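Local structure of phosphoribosylaminoimidazole-succinocarboxamide synthase (Saccharomyces cerevisiae, 2CNV) at residues I115-I120 and A180-E185; R122-G127 and R242-A247; E193-L198 and T216-G221. The protein catalyses the ATP-dependent condensation of the purine precursor CAIR with L-aspartate to give SAICAR, a step of de novo IMP biosynthesis. One frame throughout, in Å; residues are numbered along the deposited sequence. Where two conformers were deposited one is given.

Interaction 1 of 3, residues I115-I120 and A180-E185; sequences IPLEVI and AELVGE. Unlike the reference sequence in segment 180-185: Glu185 (reference Gly). With ASP (aspartic acid), chain C; SSS (N-{[5-amino-1-(5-O-phosphono-beta-D-arabinofuranosyl)-1H-imidazol-4-yl]carbonyl}-L-aspartic acid), chain D.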
loop_
_atom_site.group_PDB
_atom_site.type_symbol
_atom_site.label_atom_id
_atom_site.label_comp_id
_atom_site.label_asym_id
_atom_site.label_seq_id
_atom_site.Cartn_x
_atom_site.Cartn_y
_atom_site.Cartn_z
ATOM N N ILE A 115 11.586 -0.283 11.481
ATOM C CA ILE A 115 11.243 0.985 12.120
ATOM C C ILE A 115 9.746 0.850 12.420
ATOM O O ILE A 115 8.922 0.971 11.516
ATOM C CB ILE A 115 11.573 2.229 11.238
ATOM C CG1 ILE A 115 13.084 2.315 10.951
ATOM C CG2 ILE A 115 11.094 3.520 11.918
ATOM C CD1 ILE A 115 13.479 3.385 9.930
ATOM N N PRO A 116 9.399 0.543 13.687
ATOM C CA PRO A 116 8.019 0.210 14.087
ATOM C C PRO A 116 7.057 1.407 14.117
ATOM O O PRO A 116 6.523 1.756 15.174
ATOM C CB PRO A 116 8.198 -0.400 15.485
ATOM C CG PRO A 116 9.457 0.181 15.997
ATOM C CD PRO A 116 10.338 0.451 14.821
ATOM N N LEU A 117 6.852 2.015 12.953
ATOM C CA LEU A 117 5.886 3.086 12.761
ATOM C C LEU A 117 5.172 2.862 11.446
ATOM O O LEU A 117 5.765 2.362 10.478
ATOM C CB LEU A 117 6.587 4.443 12.657
ATOM C CG LEU A 117 7.290 5.129 13.824
ATOM C CD1 LEU A 117 7.992 6.372 13.297
ATOM C CD2 LEU A 117 6.293 5.510 14.923
ATOM N N GLU A 118 3.907 3.260 11.403
ATOM C CA GLU A 118 3.222 3.425 10.141
ATOM C C GLU A 118 3.447 4.861 9.685
ATOM O O GLU A 118 2.919 5.805 10.268
ATOM C CB GLU A 118 1.725 3.109 10.277
ATOM C CG GLU A 118 1.401 1.785 10.987
ATOM C CD GLU A 118 1.953 0.558 10.267
ATOM O OE1 GLU A 118 1.403 0.180 9.209
ATOM O OE2 GLU A 118 2.929 -0.039 10.771
ATOM N N VAL A 119 4.272 5.010 8.655
ATOM C CA VAL A 119 4.700 6.321 8.203
ATOM C C VAL A 119 3.708 6.841 7.169
ATOM O O VAL A 119 3.870 6.654 5.965
ATOM C CB VAL A 119 6.146 6.295 7.661
ATOM C CG1 VAL A 119 6.618 7.705 7.320
ATOM C CG2 VAL A 119 7.070 5.650 8.690
ATOM N N ILE A 120 2.673 7.497 7.679
ATOM C CA ILE A 120 1.593 8.028 6.872
ATOM C C ILE A 120 1.919 9.470 6.512
ATOM O O ILE A 120 2.382 10.248 7.355
ATOM C CB ILE A 120 0.246 7.950 7.647
ATOM C CG1 ILE A 120 -0.150 6.480 7.861
ATOM C CG2 ILE A 120 -0.861 8.743 6.940
ATOM C CD1 ILE A 120 -1.178 6.266 8.966
ATOM N N ALA A 180 8.852 10.137 17.787
ATOM C CA ALA A 180 10.238 10.333 18.232
ATOM C C ALA A 180 10.518 9.597 19.552
ATOM O O ALA A 180 11.633 9.150 19.796
ATOM C CB ALA A 180 10.534 11.798 18.377
ATOM N N GLU A 181 9.502 9.486 20.399
ATOM C CA GLU A 181 9.626 8.738 21.648
ATOM C C GLU A 181 9.779 7.261 21.346
ATOM O O GLU A 181 10.523 6.544 22.018
ATOM C CB GLU A 181 8.396 8.959 22.531
ATOM C CG GLU A 181 8.312 10.360 23.097
ATOM C CD GLU A 181 9.569 10.744 23.845
ATOM O OE1 GLU A 181 10.044 9.916 24.650
ATOM O OE2 GLU A 181 10.085 11.862 23.619
ATOM N N LEU A 182 9.074 6.826 20.313
ATOM C CA LEU A 182 9.005 5.428 19.954
ATOM C C LEU A 182 10.256 4.952 19.228
ATOM O O LEU A 182 10.780 3.879 19.527
ATOM C CB LEU A 182 7.757 5.181 19.107
ATOM C CG LEU A 182 6.503 4.537 19.708
ATOM C CD1 LEU A 182 6.394 4.574 21.240
ATOM C CD2 LEU A 182 5.267 5.125 19.031
ATOM N N VAL A 183 10.749 5.748 18.285
ATOM C CA VAL A 183 11.858 5.293 17.445
ATOM C C VAL A 183 13.102 6.178 17.499
ATOM O O VAL A 183 14.070 5.928 16.778
ATOM C CB VAL A 183 11.418 5.072 15.961
ATOM C CG1 VAL A 183 10.171 4.202 15.884
ATOM C CG2 VAL A 183 11.193 6.399 15.245
ATOM N N GLY A 184 13.078 7.210 18.338
ATOM C CA GLY A 184 14.225 8.103 18.466
ATOM C C GLY A 184 14.015 9.423 17.747
ATOM O O GLY A 184 13.491 9.454 16.635
ATOM N N GLU A 185 14.449 10.502 18.398
ATOM C CA GLU A 185 14.244 11.865 17.914
ATOM C C GLU A 185 14.891 12.131 16.548
ATOM O O GLU A 185 14.254 12.688 15.653
ATOM C CB GLU A 185 14.741 12.874 18.960
ATOM C CG GLU A 185 14.100 12.714 20.344
ATOM C CD GLU A 185 14.465 13.835 21.312
ATOM O OE1 GLU A 185 15.294 14.700 20.953
ATOM O OE2 GLU A 185 13.920 13.841 22.440
HETATM N N ASP C . 18.314 10.690 18.698
HETATM C CA ASP C . 17.419 9.553 19.052
HETATM C C ASP C . 17.056 9.502 20.533
HETATM O O ASP C . 16.121 10.174 20.970
HETATM C CB ASP C . 18.010 8.213 18.585
HETATM C CG ASP C . 17.517 7.804 17.208
HETATM O OD1 ASP C . 17.301 8.695 16.366
HETATM O OD2 ASP C . 17.339 6.586 16.968
HETATM O OXT ASP C . 17.667 8.786 21.326
HETATM P PA SSS D . -7.015 6.957 7.911
HETATM O O1A SSS D . -8.215 6.104 7.615
HETATM O O2A SSS D . -6.538 6.851 9.339
HETATM O O3A SSS D . -7.099 8.355 7.375
HETATM O "O5'" SSS D . -5.832 6.292 7.058
HETATM C "C5'" SSS D . -4.456 6.571 7.310
HETATM C "C4'" SSS D . -3.612 5.877 6.251
HETATM O "O4'" SSS D . -4.031 4.517 6.165
HETATM C "C1'" SSS D . -3.959 4.082 4.806
HETATM N N9 SSS D . -4.942 3.007 4.505
HETATM C C4 SSS D . -6.166 2.777 4.985
HETATM O O6 SSS D . -8.597 1.291 5.816
HETATM N N3 SSS D . -6.816 3.583 5.882
HETATM C C6 SSS D . -8.062 1.078 4.737
HETATM N N6 SSS D . -8.623 0.341 3.774
HETATM C C61 SSS D . -9.940 -0.275 3.897
HETATM C C62 SSS D . -9.880 -1.624 4.561
HETATM C C63 SSS D . -10.434 -0.407 2.457
HETATM C C64 SSS D . -11.524 0.605 2.185
HETATM O O65 SSS D . -10.900 -2.335 4.543
HETATM O O66 SSS D . -8.826 -2.005 5.116
HETATM O O67 SSS D . -11.246 1.591 1.467
HETATM O O68 SSS D . -12.667 0.426 2.676
HETATM C C5 SSS D . -6.708 1.627 4.444
HETATM N N7 SSS D . -5.756 1.143 3.617
HETATM C C8 SSS D . -4.691 1.983 3.671
HETATM C "C2'" SSS D . -4.029 5.323 3.921
HETATM O "O2'" SSS D . -5.255 5.534 3.229
HETATM C "C3'" SSS D . -3.799 6.476 4.863
HETATM O "O3'" SSS D . -2.616 7.093 4.372
#

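Interaction 2 of 3, residues R122-G127 and R242-A247; sequences RGYITG and RFWNGA. With SSS (N-{[5-amino-1-(5-O-phosphono-beta-D-arabinofuranosyl)-1H-imidazol-4-yl]carbonyl}-L-aspartic acid), chain D.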
loop_
_atom_site.group_PDB
_atom_site.type_symbol
_atom_site.label_atom_id
_atom_site.label_comp_id
_atom_site.label_asym_id
_atom_site.label_seq_id
_atom_site.Cartn_x
_atom_site.Cartn_y
_atom_site.Cartn_z
ATOM N N ARG A 122 -0.067 12.696 4.519
ATOM C CA ARG A 122 -1.364 13.153 4.017
ATOM C C ARG A 122 -1.155 14.441 3.243
ATOM O O ARG A 122 -0.609 15.397 3.785
ATOM C CB ARG A 122 -2.318 13.428 5.180
ATOM C CG ARG A 122 -2.491 12.267 6.167
ATOM C CD ARG A 122 -3.470 12.670 7.262
ATOM N NE ARG A 122 -3.555 11.644 8.300
ATOM C CZ ARG A 122 -4.474 10.685 8.332
ATOM N NH1 ARG A 122 -5.406 10.614 7.391
ATOM N NH2 ARG A 122 -4.462 9.796 9.315
ATOM N N GLY A 123 -1.560 14.464 1.978
ATOM C CA GLY A 123 -1.517 15.708 1.199
ATOM C C GLY A 123 -2.839 16.438 1.259
ATOM O O GLY A 123 -2.909 17.626 0.986
ATOM N N TYR A 124 -3.893 15.705 1.620
ATOM C CA TYR A 124 -5.261 16.204 1.617
ATOM C C TYR A 124 -5.948 15.762 2.905
ATOM O O TYR A 124 -5.649 14.686 3.433
ATOM C CB TYR A 124 -6.037 15.648 0.404
ATOM C CG TYR A 124 -5.470 16.039 -0.951
ATOM C CD1 TYR A 124 -4.274 15.478 -1.426
ATOM C CD2 TYR A 124 -6.126 16.971 -1.763
ATOM C CE1 TYR A 124 -3.741 15.844 -2.654
ATOM C CE2 TYR A 124 -5.597 17.344 -3.000
ATOM C CZ TYR A 124 -4.409 16.775 -3.438
ATOM O OH TYR A 124 -3.879 17.130 -4.663
ATOM N N ILE A 125 -6.870 16.571 3.413
ATOM C CA ILE A 125 -7.544 16.218 4.668
ATOM C C ILE A 125 -8.757 15.324 4.394
ATOM O O ILE A 125 -9.735 15.750 3.783
ATOM C CB ILE A 125 -7.898 17.464 5.545
ATOM C CG1 ILE A 125 -8.299 17.038 6.971
ATOM C CG2 ILE A 125 -8.978 18.336 4.873
ATOM C CD1 ILE A 125 -8.282 18.176 7.985
ATOM N N THR A 126 -8.666 14.077 4.837
ATOM C CA THR A 126 -9.733 13.090 4.637
ATOM C C THR A 126 -9.617 12.011 5.730
ATOM O O THR A 126 -8.799 12.154 6.639
ATOM C CB THR A 126 -9.689 12.500 3.190
ATOM O OG1 THR A 126 -10.861 11.720 2.935
ATOM C CG2 THR A 126 -8.428 11.656 2.956
ATOM N N GLY A 127 -10.439 10.962 5.661
ATOM C CA GLY A 127 -10.332 9.835 6.602
ATOM C C GLY A 127 -10.327 10.264 8.059
ATOM O O GLY A 127 -11.086 11.141 8.454
ATOM N N ARG A 242 -4.947 6.323 -0.509
ATOM C CA ARG A 242 -6.244 6.738 -1.031
ATOM C C ARG A 242 -6.110 7.312 -2.431
ATOM O O ARG A 242 -5.529 8.382 -2.620
ATOM C CB ARG A 242 -6.901 7.769 -0.112
ATOM C CG ARG A 242 -7.670 7.154 1.027
ATOM C CD ARG A 242 -8.431 8.215 1.817
ATOM N NE ARG A 242 -9.131 7.600 2.935
ATOM C CZ ARG A 242 -8.680 7.538 4.186
ATOM N NH1 ARG A 242 -7.509 8.075 4.527
ATOM N NH2 ARG A 242 -9.413 6.926 5.107
ATOM N N PHE A 243 -6.636 6.582 -3.408
ATOM C CA PHE A 243 -6.657 7.012 -4.798
ATOM C C PHE A 243 -7.987 7.700 -5.097
ATOM O O PHE A 243 -9.050 7.164 -4.787
ATOM C CB PHE A 243 -6.473 5.804 -5.738
ATOM C CG PHE A 243 -5.030 5.355 -5.926
ATOM C CD1 PHE A 243 -4.039 5.665 -4.993
ATOM C CD2 PHE A 243 -4.682 4.582 -7.032
ATOM C CE1 PHE A 243 -2.716 5.236 -5.174
ATOM C CE2 PHE A 243 -3.371 4.144 -7.225
ATOM C CZ PHE A 243 -2.381 4.468 -6.292
ATOM N N TRP A 244 -7.912 8.884 -5.695
ATOM C CA TRP A 244 -9.082 9.619 -6.162
ATOM C C TRP A 244 -8.942 9.961 -7.640
ATOM O O TRP A 244 -7.844 10.264 -8.114
ATOM C CB TRP A 244 -9.221 10.950 -5.406
ATOM C CG TRP A 244 -9.525 10.849 -3.931
ATOM C CD1 TRP A 244 -10.107 9.804 -3.275
ATOM C CD2 TRP A 244 -9.301 11.866 -2.950
ATOM N NE1 TRP A 244 -10.241 10.096 -1.938
ATOM C CE2 TRP A 244 -9.757 11.359 -1.712
ATOM C CE3 TRP A 244 -8.749 13.157 -2.997
ATOM C CZ2 TRP A 244 -9.683 12.098 -0.523
ATOM C CZ3 TRP A 244 -8.675 13.897 -1.816
ATOM C CH2 TRP A 244 -9.141 13.362 -0.593
ATOM N N ASN A 245 -10.068 9.956 -8.344
ATOM C CA ASN A 245 -10.163 10.504 -9.697
ATOM C C ASN A 245 -9.943 12.017 -9.689
ATOM O O ASN A 245 -10.730 12.779 -9.109
ATOM C CB ASN A 245 -11.530 10.158 -10.310
ATOM C CG ASN A 245 -11.706 10.698 -11.735
ATOM O OD1 ASN A 245 -11.105 11.696 -12.127
ATOM N ND2 ASN A 245 -12.565 10.047 -12.499
ATOM N N GLY A 246 -8.875 12.440 -10.360
ATOM C CA GLY A 246 -8.439 13.831 -10.342
ATOM C C GLY A 246 -9.377 14.784 -11.052
ATOM O O GLY A 246 -9.537 15.936 -10.624
ATOM N N ALA A 247 -9.987 14.310 -12.138
ATOM C CA ALA A 247 -10.918 15.116 -12.938
ATOM C C ALA A 247 -12.201 15.439 -12.177
ATOM O O ALA A 247 -12.783 16.503 -12.367
ATOM C CB ALA A 247 -11.248 14.409 -14.267
HETATM P PA SSS D . -7.015 6.957 7.911
HETATM O O1A SSS D . -8.215 6.104 7.615
HETATM O O2A SSS D . -6.538 6.851 9.339
HETATM O O3A SSS D . -7.099 8.355 7.375
HETATM O "O5'" SSS D . -5.832 6.292 7.058
HETATM C "C5'" SSS D . -4.456 6.571 7.310
HETATM C "C4'" SSS D . -3.612 5.877 6.251
HETATM O "O4'" SSS D . -4.031 4.517 6.165
HETATM C "C1'" SSS D . -3.959 4.082 4.806
HETATM N N9 SSS D . -4.942 3.007 4.505
HETATM C C4 SSS D . -6.166 2.777 4.985
HETATM O O6 SSS D . -8.597 1.291 5.816
HETATM N N3 SSS D . -6.816 3.583 5.882
HETATM C C6 SSS D . -8.062 1.078 4.737
HETATM N N6 SSS D . -8.623 0.341 3.774
HETATM C C61 SSS D . -9.940 -0.275 3.897
HETATM C C62 SSS D . -9.880 -1.624 4.561
HETATM C C63 SSS D . -10.434 -0.407 2.457
HETATM C C64 SSS D . -11.524 0.605 2.185
HETATM O O65 SSS D . -10.900 -2.335 4.543
HETATM O O66 SSS D . -8.826 -2.005 5.116
HETATM O O67 SSS D . -11.246 1.591 1.467
HETATM O O68 SSS D . -12.667 0.426 2.676
HETATM C C5 SSS D . -6.708 1.627 4.444
HETATM N N7 SSS D . -5.756 1.143 3.617
HETATM C C8 SSS D . -4.691 1.983 3.671
HETATM C "C2'" SSS D . -4.029 5.323 3.921
HETATM O "O2'" SSS D . -5.255 5.534 3.229
HETATM C "C3'" SSS D . -3.799 6.476 4.863
HETATM O "O3'" SSS D . -2.616 7.093 4.372
HETATM O O HOH W 1 -11.477 9.455 1.077
#

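Interaction 3 of 3, residues E193-L198 and T216-G221; sequences ELAVKL and TKFEFG. With SSS (N-{[5-amino-1-(5-O-phosphono-beta-D-arabinofuranosyl)-1H-imidazol-4-yl]carbonyl}-L-aspartic acid), chain D.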
loop_
_atom_site.group_PDB
_atom_site.type_symbol
_atom_site.label_atom_id
_atom_site.label_comp_id
_atom_site.label_asym_id
_atom_site.label_seq_id
_atom_site.Cartn_x
_atom_site.Cartn_y
_atom_site.Cartn_z
ATOM N N GLU A 193 10.933 13.573 7.103
ATOM C CA GLU A 193 11.444 14.372 5.985
ATOM C C GLU A 193 11.508 13.583 4.673
ATOM O O GLU A 193 11.034 14.055 3.641
ATOM C CB GLU A 193 12.805 14.992 6.343
ATOM C CG GLU A 193 12.704 16.057 7.451
ATOM C CD GLU A 193 13.972 16.889 7.635
ATOM O OE1 GLU A 193 14.993 16.616 6.972
ATOM O OE2 GLU A 193 13.941 17.830 8.453
ATOM N N LEU A 194 12.076 12.381 4.714
ATOM C CA LEU A 194 12.121 11.510 3.539
ATOM C C LEU A 194 10.718 11.154 3.017
ATOM O O LEU A 194 10.466 11.233 1.814
ATOM C CB LEU A 194 12.925 10.234 3.835
ATOM C CG LEU A 194 13.079 9.170 2.736
ATOM C CD1 LEU A 194 13.722 9.719 1.458
ATOM C CD2 LEU A 194 13.883 7.991 3.267
ATOM N N ALA A 195 9.827 10.744 3.921
ATOM C CA ALA A 195 8.445 10.371 3.554
ATOM C C ALA A 195 7.709 11.471 2.781
ATOM O O ALA A 195 7.102 11.214 1.737
ATOM C CB ALA A 195 7.667 9.976 4.786
ATOM N N VAL A 196 7.767 12.698 3.298
ATOM C CA VAL A 196 7.108 13.833 2.646
ATOM C C VAL A 196 7.684 14.063 1.250
ATOM O O VAL A 196 6.938 14.254 0.289
ATOM C CB VAL A 196 7.176 15.112 3.518
ATOM C CG1 VAL A 196 6.736 16.349 2.724
ATOM C CG2 VAL A 196 6.316 14.937 4.744
ATOM N N LYS A 197 9.008 14.014 1.141
ATOM C CA LYS A 197 9.673 14.155 -0.145
ATOM C C LYS A 197 9.220 13.094 -1.147
ATOM O O LYS A 197 8.813 13.428 -2.259
ATOM C CB LYS A 197 11.194 14.127 0.026
ATOM C CG LYS A 197 11.940 14.548 -1.229
ATOM C CD LYS A 197 13.375 14.983 -0.915
ATOM C CE LYS A 197 14.309 13.803 -0.940
ATOM N NZ LYS A 197 14.482 13.251 -2.318
ATOM N N LEU A 198 9.273 11.825 -0.746
ATOM C CA LEU A 198 8.836 10.721 -1.601
ATOM C C LEU A 198 7.376 10.850 -2.013
ATOM O O LEU A 198 7.043 10.689 -3.185
ATOM C CB LEU A 198 9.058 9.374 -0.902
ATOM C CG LEU A 198 10.488 8.982 -0.526
ATOM C CD1 LEU A 198 10.483 7.609 0.148
ATOM C CD2 LEU A 198 11.445 9.013 -1.731
ATOM N N THR A 216 -0.918 8.293 1.900
ATOM C CA THR A 216 -0.288 6.994 1.715
ATOM C C THR A 216 0.373 6.550 3.004
ATOM O O THR A 216 0.776 7.375 3.829
ATOM C CB THR A 216 0.774 7.017 0.565
ATOM O OG1 THR A 216 1.109 5.676 0.175
ATOM C CG2 THR A 216 2.037 7.748 0.984
ATOM N N LYS A 217 0.495 5.239 3.164
ATOM C CA LYS A 217 1.186 4.655 4.298
ATOM C C LYS A 217 2.460 3.979 3.804
ATOM O O LYS A 217 2.400 3.021 3.054
ATOM C CB LYS A 217 0.262 3.654 4.999
ATOM C CG LYS A 217 0.833 2.995 6.247
ATOM C CD LYS A 217 -0.275 2.344 7.080
ATOM C CE LYS A 217 -0.771 1.044 6.458
ATOM N NZ LYS A 217 -2.046 0.564 7.076
ATOM N N PHE A 218 3.611 4.508 4.197
ATOM C CA PHE A 218 4.886 3.857 3.906
ATOM C C PHE A 218 5.304 3.025 5.107
ATOM O O PHE A 218 4.906 3.303 6.245
ATOM C CB PHE A 218 6.001 4.886 3.654
ATOM C CG PHE A 218 5.828 5.723 2.413
ATOM C CD1 PHE A 218 5.847 5.150 1.148
ATOM C CD2 PHE A 218 5.722 7.107 2.511
ATOM C CE1 PHE A 218 5.711 5.935 0.004
ATOM C CE2 PHE A 218 5.602 7.896 1.378
ATOM C CZ PHE A 218 5.587 7.309 0.122
ATOM N N GLU A 219 6.111 1.999 4.851
ATOM C CA GLU A 219 6.894 1.383 5.905
ATOM C C GLU A 219 8.357 1.541 5.544
ATOM O O GLU A 219 8.746 1.347 4.392
ATOM C CB GLU A 219 6.542 -0.092 6.091
ATOM C CG GLU A 219 7.233 -0.714 7.308
ATOM C CD GLU A 219 6.831 -2.159 7.573
ATOM O OE1 GLU A 219 5.802 -2.607 7.034
ATOM O OE2 GLU A 219 7.549 -2.847 8.332
ATOM N N PHE A 220 9.157 1.907 6.537
ATOM C CA PHE A 220 10.579 2.106 6.336
ATOM C C PHE A 220 11.358 1.168 7.242
ATOM O O PHE A 220 10.879 0.773 8.302
ATOM C CB PHE A 220 10.983 3.547 6.656
ATOM C CG PHE A 220 10.578 4.551 5.618
ATOM C CD1 PHE A 220 11.250 4.634 4.400
ATOM C CD2 PHE A 220 9.547 5.444 5.873
ATOM C CE1 PHE A 220 10.876 5.591 3.443
ATOM C CE2 PHE A 220 9.166 6.395 4.923
ATOM C CZ PHE A 220 9.831 6.469 3.712
ATOM N N GLY A 221 12.555 0.810 6.799
ATOM C CA GLY A 221 13.482 0.025 7.594
ATOM C C GLY A 221 14.781 0.798 7.700
ATOM O O GLY A 221 14.911 1.893 7.145
HETATM P PA SSS D . -7.015 6.957 7.911
HETATM O O1A SSS D . -8.215 6.104 7.615
HETATM O O2A SSS D . -6.538 6.851 9.339
HETATM O O3A SSS D . -7.099 8.355 7.375
HETATM O "O5'" SSS D . -5.832 6.292 7.058
HETATM C "C5'" SSS D . -4.456 6.571 7.310
HETATM C "C4'" SSS D . -3.612 5.877 6.251
HETATM O "O4'" SSS D . -4.031 4.517 6.165
HETATM C "C1'" SSS D . -3.959 4.082 4.806
HETATM N N9 SSS D . -4.942 3.007 4.505
HETATM C C4 SSS D . -6.166 2.777 4.985
HETATM O O6 SSS D . -8.597 1.291 5.816
HETATM N N3 SSS D . -6.816 3.583 5.882
HETATM C C6 SSS D . -8.062 1.078 4.737
HETATM N N6 SSS D . -8.623 0.341 3.774
HETATM C C61 SSS D . -9.940 -0.275 3.897
HETATM C C62 SSS D . -9.880 -1.624 4.561
HETATM C C63 SSS D . -10.434 -0.407 2.457
HETATM C C64 SSS D . -11.524 0.605 2.185
HETATM O O65 SSS D . -10.900 -2.335 4.543
HETATM O O66 SSS D . -8.826 -2.005 5.116
HETATM O O67 SSS D . -11.246 1.591 1.467
HETATM O O68 SSS D . -12.667 0.426 2.676
HETATM C C5 SSS D . -6.708 1.627 4.444
HETATM N N7 SSS D . -5.756 1.143 3.617
HETATM C C8 SSS D . -4.691 1.983 3.671
HETATM C "C2'" SSS D . -4.029 5.323 3.921
HETATM O "O2'" SSS D . -5.255 5.534 3.229
HETATM C "C3'" SSS D . -3.799 6.476 4.863
HETATM O "O3'" SSS D . -2.616 7.093 4.372
#

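Interaction 1 of 3, residues I115-I120 and A180-E185
Ile115 and Val183 bring the two backbones nearest, their CA atoms 6.9 Å apart, where a kinked part of strand 113-122 passes the last turn of helix 176-183. The kink is an inverse gamma turn centred on Pro116 and closed by the bond from Leu117 N to Ile115 O (2.7 Å). The turn brings Ile115, Pro116 and Leu117 round the side chain of Val183, and what joins them is purely apolar. Val183 CG1 is the common target. It meets Leu117 CG at 3.7 Å, the two side chains reaching toward each other tip to tip, and it also touches Pro116 CD (3.9 Å), although there the side chains slide past in opposite directions. Ile115 crosses Val183 at about a right angle and offers its CG2 branch. The second methyl of Val183 is used too: with CG1 anti to the carbonyl carbon (chi1 -51°), CG2 lies between the backbone N and the carbonyl carbon and reaches Leu117 CD1 at 3.7 Å.

The example illustrates how a helix end can be packed against an irregular strand of a sheet. Strand 113-122 belongs to the mixed sheet of the SAICAR synthetase fold, and Val183 is the last helical residue before the chain bends into helix 185-208. Gly184 makes that bend with positive phi (103°), a conformation that would jam a side chain against the preceding carbonyl, and it also occupies the N-cap position of the following helix. A free aspartic acid is bound at this helix start: Glu185 N donates a nearly straight bond to its O atom (3.1 Å, 175°), and Leu187 N binds it as well. At the far end of 115-120, Ile120 CG2 lies 3.5 Å from O3' of the nucleotide SSS.

Interaction 2 of 3, residues R122-G127 and R242-A247
Gly127 and Arg242 are nearest in the backbone, with CA atoms 9.2 Å apart, where the chain that has turned a corner at Gly123 faces the end of strand 228-245. Between them lies a phosphate-binding pocket for the nucleotide SSS. Two arginines converge on one phosphate oxygen: Arg122 NH1 donates to O3A of SSS at 2.8 Å (169°), and Arg242 NH1 to the same O3A at 2.9 Å. Arg242 NH2 donates to O1A, so its guanidinium grips two phosphate oxygens. That guanidinium is sandwiched, Gly127 CA over one face (3.4 Å from Arg242 NH2) and O2' of SSS over the other, while NH1 also pairs with Asp215. A methionine in place of Arg242 would probably weaken the hold on the phosphate, leaving O3A only Arg122 of the two arginines, and deprive Asp215 of this cationic mate.

Farther from the ligand, Trp244 turns the edge of its six-membered ring toward the face of Tyr124 in an offset edge-to-face stack, centroids 5.7 Å apart. Thr126 CG2 rests on Arg242 CD (3.6 Å). With Thr126 OG1 anti to the backbone N (chi1 -170°), the hydroxyl lies at the Trp244 ring edge and meets a water at 3.0 Å, which also accepts a weak bond from Trp244 NE1.

Interaction 3 of 3, residues E193-L198 and T216-G221
Phe220 and Leu198 approach from opposite directions, and Leu198 CD1 lies at the ring edge, in its plane, 3.8 Å from Phe220 CZ. Ala195 CB reaches the same ring at its edge too, 3.9 Å from Phe220 CE2. Leu194 crosses obliquely, and Leu194 CD2 touches Phe220 CE1 (3.9 Å); its CG is anti to the backbone N (chi1 179°), which carries the branch toward the strand although its CB does not point there. Phe218, two residues earlier on the same side of the strand, is met obliquely: Phe218 CE2 lies 3.7 Å from Ala195 O, and Phe218 CZ lies 4.2 Å from Leu198 CB.

Further contacts surround these rings. Thr216 CG2 lies 3.5 Å above the plane of the Phe218 ring, offset toward its rim, and Thr216 OG1 is hydrogen-bonded to Ser241. Val119 of the neighbouring strand touches both Ala195 and Phe220, and Ile229 backs Leu194 and Phe220 from strand 228-245. The axes of 193-198 and 216-221 approach to 10.3 Å at 133°, a helix laid over the sheet of the SAICAR synthetase fold. The small Ala195 leaves room for both aromatic rings to come up to the helix backbone. Since the side-chain contacts are apolar and largely buried, cohesion here rests on shape and exclusion of water rather than on directed bonds.

All three interactions draw on one mixed sheet. Interactions 1 and 3 are neighbours, their centres 11 Å apart: strands 113-122 and 211-223 are probably hydrogen-bonded between Val119 O and Phe218 N (2.8 Å), and the helices they pack against follow each other through Gly184. Interaction 2 lies farther off, its centre 24 Å from that of interaction 1 and 17 Å from that of interaction 3, yet its segment 122-127 follows closely on 115-120. The nucleotide SSS is where they converge: interaction 2 grips its phosphate, whereas Thr216 N of interaction 3 comes within 3.2 Å of SSS O3', on the sugar that Ile120 also touches. The apolar helix-sheet packing thus backs strands whose other parts line the nucleotide site.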